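Local coordinates for protein ferritin (Pseudo-nitzschia multiseries, PDB 4ISM) that probably oxidises ferrous iron with dioxygen and stores it as ferric hydroxide inside a shell of 24 subunits, at residues V13-T18 with Q96-S101; F17-V22 with A47-H52. All coordinates share one frame; numbering follows the deposited sequence. Where two conformers were deposited one is given.

In the fold
Both contacts lie within the ferritin-like four-helix bundle, each about 6 Å from the centre of the chain in space, with their own centres about 9 Å apart. Helix 4-32 takes part in both: residues 13-18 face helix 84-111 in contact 1, and residues 17-22, one turn on and sharing Phe17 and Thr18, face helix 36-62 in contact 2. Along the chain helix 36-62 comes before helix 84-111, and each runs nearly antiparallel to helix 4-32 where they meet. The two contacts join at one zinc ion, which takes Glu16 from the first and Glu49 and His52 from the second; two waters on that ion belong to both. Three helices thus converge on the ferroxidase centre inside the bundle.

Contact 1: residues V13-T18 with Q96-S101; sequences VTQEFT and QANTRS. With ZN (zinc ion), chain M.
Asn98, second-shell to a zinc ion here and itself among the residues seen to bind ferric iron, holds a carboxylate oxygen that the metal leaves alone. Glu16 binds the zinc ion through OE1 at 2.0 Å, and its OE2 accepts a nearly straight hydrogen bond from Asn98 ND2 (3.0 Å, 170°) in the conformer described; a second one is deposited. The bond lies in the amide plane of Asn98 but reaches OE2 from above the carboxylate plane, the two side chains roughly perpendicular. OE2 also takes bonds from a zinc-bound water and from Gln12, while Asn98 ND2, in the same conformer, donates to the second zinc-bound water at 3.0 Å. Glu16 reaches the metal because its chain bends at chi2 (-69°).

Gln15 runs alongside Asn98, the two pointing opposite ways, their amide planes 53° apart. Its NE2 comes within 3.3 Å of Ala97 O and 3.8 Å of Ser101 CB. Replacing Gln15 by an alanine would probably open a gap between the helices and leave Ala97 O and Ser101 CB without the NE2 that lies against them. With the axes 10.6 Å apart, polar side chains, Gln15 and Glu16 reaching toward Asn98, do the bridging. In this conformer one amide of helix 84-111, together with Gln12, probably helps to set the Glu16 carboxylate, and the same amide a zinc-bound water.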
loop_
_atom_site.group_PDB
_atom_site.type_symbol
_atom_site.label_atom_id
_atom_site.label_comp_id
_atom_site.label_asym_id
_atom_site.label_seq_id
_atom_site.Cartn_x
_atom_site.Cartn_y
_atom_site.Cartn_z
ATOM N N VAL B 13 1.782 -28.981 -44.434
ATOM C CA VAL B 13 2.520 -27.775 -44.168
ATOM C C VAL B 13 2.243 -26.772 -45.325
ATOM O O VAL B 13 1.931 -25.577 -45.113
ATOM C CB VAL B 13 4.033 -28.036 -43.974
ATOM C CG1 VAL B 13 4.801 -26.717 -43.885
ATOM C CG2 VAL B 13 4.312 -28.854 -42.681
ATOM N N THR B 14 2.343 -27.268 -46.561
ATOM C CA THR B 14 2.117 -26.442 -47.741
ATOM C C THR B 14 0.708 -25.863 -47.731
ATOM O O THR B 14 0.520 -24.704 -48.035
ATOM C CB THR B 14 2.328 -27.289 -49.004
ATOM O OG1 THR B 14 3.639 -27.856 -48.860
ATOM C CG2 THR B 14 2.323 -26.391 -50.233
ATOM N N GLN B 15 -0.269 -26.690 -47.416
ATOM C CA GLN B 15 -1.629 -26.203 -47.397
ATOM C C GLN B 15 -1.818 -25.083 -46.358
ATOM O O GLN B 15 -2.541 -24.134 -46.658
ATOM C CB GLN B 15 -2.570 -27.343 -47.050
ATOM C CG GLN B 15 -3.991 -26.835 -47.044
ATOM C CD GLN B 15 -4.729 -27.106 -48.352
ATOM O OE1 GLN B 15 -4.138 -27.026 -49.480
ATOM N NE2 GLN B 15 -6.016 -27.538 -48.209
ATOM N N GLU B 16 -1.215 -25.189 -45.152
ATOM C CA GLU B 16 -1.431 -24.128 -44.144
ATOM C C GLU B 16 -0.759 -22.854 -44.683
ATOM O O GLU B 16 -1.328 -21.761 -44.591
ATOM C CB GLU B 16 -0.823 -24.509 -42.774
ATOM C CG GLU B 16 -1.381 -25.836 -42.196
ATOM C CD GLU B 16 -2.838 -25.681 -41.790
ATOM O OE1 GLU B 16 -3.310 -24.505 -41.618
ATOM O OE2 GLU B 16 -3.563 -26.707 -41.715
ATOM N N PHE B 17 0.445 -22.985 -45.262
ATOM C CA PHE B 17 1.139 -21.756 -45.745
ATOM C C PHE B 17 0.417 -21.160 -46.958
ATOM O O PHE B 17 0.461 -19.932 -47.182
ATOM C CB PHE B 17 2.572 -22.071 -46.054
ATOM C CG PHE B 17 3.405 -22.330 -44.824
ATOM C CD1 PHE B 17 2.982 -21.925 -43.536
ATOM C CD2 PHE B 17 4.623 -22.996 -44.947
ATOM C CE1 PHE B 17 3.774 -22.139 -42.406
ATOM C CE2 PHE B 17 5.409 -23.223 -43.831
ATOM C CZ PHE B 17 4.993 -22.788 -42.566
ATOM N N THR B 18 -0.123 -22.022 -47.810
ATOM C CA THR B 18 -0.955 -21.562 -48.978
ATOM C C THR B 18 -2.175 -20.744 -48.478
ATOM O O THR B 18 -2.479 -19.680 -49.022
ATOM C CB THR B 18 -1.446 -22.794 -49.808
ATOM O OG1 THR B 18 -0.312 -23.457 -50.403
ATOM C CG2 THR B 18 -2.491 -22.411 -50.940
ATOM N N GLN B 96 -12.852 -24.981 -46.130
ATOM C CA GLN B 96 -13.422 -26.311 -46.429
ATOM C C GLN B 96 -12.355 -27.210 -47.025
ATOM O O GLN B 96 -12.289 -28.383 -46.662
ATOM C CB GLN B 96 -14.661 -26.201 -47.347
ATOM C CG GLN B 96 -15.860 -25.539 -46.670
ATOM C CD GLN B 96 -16.968 -25.190 -47.638
ATOM O OE1 GLN B 96 -16.718 -25.097 -48.836
ATOM N NE2 GLN B 96 -18.160 -24.876 -47.115
ATOM N N ALA B 97 -11.496 -26.661 -47.893
ATOM C CA ALA B 97 -10.387 -27.436 -48.486
ATOM C C ALA B 97 -9.398 -27.819 -47.386
ATOM O O ALA B 97 -8.850 -28.943 -47.378
ATOM C CB ALA B 97 -9.635 -26.621 -49.548
ATOM N N ASN B 98 -9.130 -26.893 -46.466
ATOM C CA ASN B 98 -8.241 -27.291 -45.469
ATOM C C ASN B 98 -8.789 -28.314 -44.494
ATOM O O ASN B 98 -8.071 -29.153 -43.981
ATOM C CB ASN B 98 -7.706 -26.150 -44.728
ATOM C CG ASN B 98 -6.455 -26.530 -44.115
ATOM O OD1 ASN B 98 -5.744 -27.362 -44.701
ATOM N ND2 ASN B 98 -6.185 -26.037 -42.928
ATOM N N THR B 99 -10.092 -28.325 -44.303
ATOM C CA THR B 99 -10.732 -29.316 -43.405
ATOM C C THR B 99 -10.561 -30.680 -44.069
ATOM O O THR B 99 -10.197 -31.670 -43.380
ATOM C CB THR B 99 -12.231 -28.966 -43.175
ATOM O OG1 THR B 99 -12.326 -27.758 -42.417
ATOM C CG2 THR B 99 -13.074 -30.174 -42.461
ATOM N N ARG B 100 -10.822 -30.733 -45.398
ATOM C CA ARG B 100 -10.755 -31.987 -46.153
ATOM C C ARG B 100 -9.367 -32.496 -46.107
ATOM O O ARG B 100 -9.126 -33.703 -45.969
ATOM C CB ARG B 100 -11.243 -31.861 -47.640
ATOM C CG ARG B 100 -12.771 -31.886 -47.769
ATOM C CD ARG B 100 -13.410 -31.715 -49.183
ATOM N NE ARG B 100 -12.681 -30.874 -50.156
ATOM C CZ ARG B 100 -12.931 -29.579 -50.444
ATOM N NH1 ARG B 100 -13.893 -28.867 -49.843
ATOM N NH2 ARG B 100 -12.181 -28.972 -51.351
ATOM N N SER B 101 -8.425 -31.587 -46.226
ATOM C CA SER B 101 -7.072 -31.990 -46.113
ATOM C C SER B 101 -6.677 -32.665 -44.770
ATOM O O SER B 101 -5.977 -33.713 -44.740
ATOM C CB SER B 101 -6.233 -30.773 -46.320
ATOM O OG SER B 101 -4.983 -31.156 -46.716
HETATM ZN ZN ZN M . -4.981 -23.871 -40.711
HETATM O O HOH W 1 -5.264 -26.032 -39.885
HETATM O O HOH W 2 -7.000 -23.805 -41.147
#

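Contact 2: residues F17-V22 with A47-H52; sequences FTASQV and AEEREH. With ZN (zinc ion), chain M; ZN (zinc ion), chain N; ZN (zinc ion), chain O.
The ferroxidase centre of the ferritin bundle lies beside the seam of helix 4-32 and helix 36-62, with helix 84-111 adding Glu95, and Ser20 meets Glu49 right next to it. The axes run almost antiparallel (173°) and only 7.7 Å apart, a closeness that small residues permit: Ser20 CB rests on Glu49 CB at 3.7 Å, and Ala19 CB touches Glu49 CG at 3.9 Å. Ser20 OG stands alongside Arg50 CB. One turn back along helix 4-32, the Phe17 ring turns its edge to the backbone, with CE1 3.5 Å from Arg50 O near the ring plane, and the same carbon meets the aliphatic CG of Arg50. Leu24 and Arg50 of a second subunit pack against Phe17 and Ser20 respectively, so this face of the helix pair also serves the subunit interface.

Past its packed methylenes, Glu49 bends at chi2 (-61°) and spreads its carboxylate between two metals. OE1 binds one zinc ion at 2.1 Å and OE2 binds another. His52, one turn further along, gives ND1 to the first ion, also at 2.1 Å, and Glu16 completes its protein ligands; Glu95 shares the second ion with Glu49. A third zinc ion lies further off, held by both carboxylate oxygens of Glu48, with Glu45 and Glu131 as further ligands. Glu49 thus does two jobs: its CB and CG fill the helix seam, while its carboxylate and a shared water bridge two positive ions and probably offset the repulsion between them.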
loop_
_atom_site.group_PDB
_atom_site.type_symbol
_atom_site.label_atom_id
_atom_site.label_comp_id
_atom_site.label_asym_id
_atom_site.label_seq_id
_atom_site.Cartn_x
_atom_site.Cartn_y
_atom_site.Cartn_z
ATOM N N PHE B 17 0.445 -22.985 -45.262
ATOM C CA PHE B 17 1.139 -21.756 -45.745
ATOM C C PHE B 17 0.417 -21.160 -46.958
ATOM O O PHE B 17 0.461 -19.932 -47.182
ATOM C CB PHE B 17 2.572 -22.071 -46.054
ATOM C CG PHE B 17 3.405 -22.330 -44.824
ATOM C CD1 PHE B 17 2.982 -21.925 -43.536
ATOM C CD2 PHE B 17 4.623 -22.996 -44.947
ATOM C CE1 PHE B 17 3.774 -22.139 -42.406
ATOM C CE2 PHE B 17 5.409 -23.223 -43.831
ATOM C CZ PHE B 17 4.993 -22.788 -42.566
ATOM N N THR B 18 -0.123 -22.022 -47.810
ATOM C CA THR B 18 -0.955 -21.562 -48.978
ATOM C C THR B 18 -2.175 -20.744 -48.478
ATOM O O THR B 18 -2.479 -19.680 -49.022
ATOM C CB THR B 18 -1.446 -22.794 -49.808
ATOM O OG1 THR B 18 -0.312 -23.457 -50.403
ATOM C CG2 THR B 18 -2.491 -22.411 -50.940
ATOM N N ALA B 19 -2.861 -21.279 -47.474
ATOM C CA ALA B 19 -3.977 -20.607 -46.792
ATOM C C ALA B 19 -3.512 -19.314 -46.228
ATOM O O ALA B 19 -4.189 -18.290 -46.390
ATOM C CB ALA B 19 -4.613 -21.530 -45.698
ATOM N N SER B 20 -2.350 -19.275 -45.579
ATOM C CA SER B 20 -1.886 -18.003 -45.009
ATOM C C SER B 20 -1.776 -16.933 -46.139
ATOM O O SER B 20 -2.141 -15.712 -45.964
ATOM C CB SER B 20 -0.512 -18.277 -44.338
ATOM O OG SER B 20 0.105 -17.121 -43.837
ATOM N N GLN B 21 -1.294 -17.377 -47.327
ATOM C CA GLN B 21 -1.018 -16.394 -48.394
ATOM C C GLN B 21 -2.361 -15.972 -48.977
ATOM O O GLN B 21 -2.510 -14.824 -49.393
ATOM C CB GLN B 21 -0.212 -16.981 -49.555
ATOM C CG GLN B 21 1.251 -17.026 -49.241
ATOM C CD GLN B 21 1.854 -15.594 -49.255
ATOM O OE1 GLN B 21 1.878 -14.925 -48.232
ATOM N NE2 GLN B 21 2.373 -15.174 -50.385
ATOM N N VAL B 22 -3.315 -16.911 -49.059
ATOM C CA VAL B 22 -4.663 -16.555 -49.584
ATOM C C VAL B 22 -5.375 -15.537 -48.643
ATOM O O VAL B 22 -5.904 -14.507 -49.098
ATOM C CB VAL B 22 -5.557 -17.782 -49.773
ATOM C CG1 VAL B 22 -7.004 -17.336 -50.191
ATOM C CG2 VAL B 22 -4.933 -18.681 -50.858
ATOM N N ALA B 47 -1.711 -14.730 -40.195
ATOM C CA ALA B 47 -0.683 -15.096 -39.216
ATOM C C ALA B 47 -1.072 -16.409 -38.531
ATOM O O ALA B 47 -0.252 -17.283 -38.263
ATOM C CB ALA B 47 -0.469 -13.949 -38.203
ATOM N N GLU B 48 -2.343 -16.589 -38.261
ATOM C CA GLU B 48 -2.757 -17.811 -37.621
ATOM C C GLU B 48 -2.531 -19.052 -38.486
ATOM O O GLU B 48 -2.181 -20.136 -37.934
ATOM C CB GLU B 48 -4.258 -17.710 -37.326
ATOM C CG GLU B 48 -4.867 -18.990 -36.792
ATOM C CD GLU B 48 -6.372 -18.817 -36.670
ATOM O OE1 GLU B 48 -6.818 -17.805 -36.056
ATOM O OE2 GLU B 48 -7.105 -19.651 -37.234
ATOM N N GLU B 49 -2.807 -18.964 -39.791
ATOM C CA GLU B 49 -2.558 -20.133 -40.648
ATOM C C GLU B 49 -1.093 -20.418 -40.654
ATOM O O GLU B 49 -0.650 -21.602 -40.744
ATOM C CB GLU B 49 -3.021 -19.866 -42.107
ATOM C CG GLU B 49 -4.527 -19.749 -42.249
ATOM C CD GLU B 49 -5.259 -21.011 -41.839
ATOM O OE1 GLU B 49 -4.649 -22.073 -41.831
ATOM O OE2 GLU B 49 -6.435 -20.968 -41.416
ATOM N N ARG B 50 -0.292 -19.343 -40.665
ATOM C CA ARG B 50 1.129 -19.565 -40.566
ATOM C C ARG B 50 1.498 -20.340 -39.289
ATOM O O ARG B 50 2.261 -21.310 -39.332
ATOM C CB ARG B 50 1.961 -18.245 -40.726
ATOM C CG ARG B 50 3.452 -18.507 -40.701
ATOM C CD ARG B 50 4.292 -17.437 -41.423
ATOM N NE ARG B 50 5.759 -17.693 -41.355
ATOM C CZ ARG B 50 6.435 -17.471 -40.224
ATOM N NH1 ARG B 50 5.765 -17.021 -39.220
ATOM N NH2 ARG B 50 7.695 -17.770 -40.075
ATOM N N GLU B 51 0.943 -19.937 -38.158
ATOM C CA GLU B 51 1.232 -20.659 -36.874
ATOM C C GLU B 51 0.795 -22.121 -36.987
ATOM O O GLU B 51 1.459 -23.021 -36.487
ATOM C CB GLU B 51 0.505 -19.978 -35.668
ATOM C CG GLU B 51 1.023 -18.590 -35.353
ATOM C CD GLU B 51 2.530 -18.617 -35.001
ATOM O OE1 GLU B 51 3.002 -19.539 -34.271
ATOM O OE2 GLU B 51 3.298 -17.765 -35.516
ATOM N N HIS B 52 -0.330 -22.385 -37.655
ATOM C CA HIS B 52 -0.732 -23.806 -37.863
ATOM C C HIS B 52 0.352 -24.588 -38.642
ATOM O O HIS B 52 0.667 -25.722 -38.292
ATOM C CB HIS B 52 -2.033 -23.978 -38.717
ATOM C CG HIS B 52 -3.277 -23.404 -38.097
ATOM N ND1 HIS B 52 -4.424 -23.195 -38.828
ATOM C CD2 HIS B 52 -3.549 -22.965 -36.836
ATOM C CE1 HIS B 52 -5.345 -22.625 -38.061
ATOM N NE2 HIS B 52 -4.836 -22.455 -36.849
HETATM ZN ZN ZN M . -4.981 -23.871 -40.711
HETATM ZN ZN ZN N . -9.015 -18.386 -37.111
HETATM ZN ZN ZN O . -7.801 -22.097 -41.220
HETATM O O HOH W 2 -7.000 -23.805 -41.147
HETATM O O HOH W 1 -5.264 -26.032 -39.885
HETATM O O HOH W 3 -9.955 -18.103 -35.462
#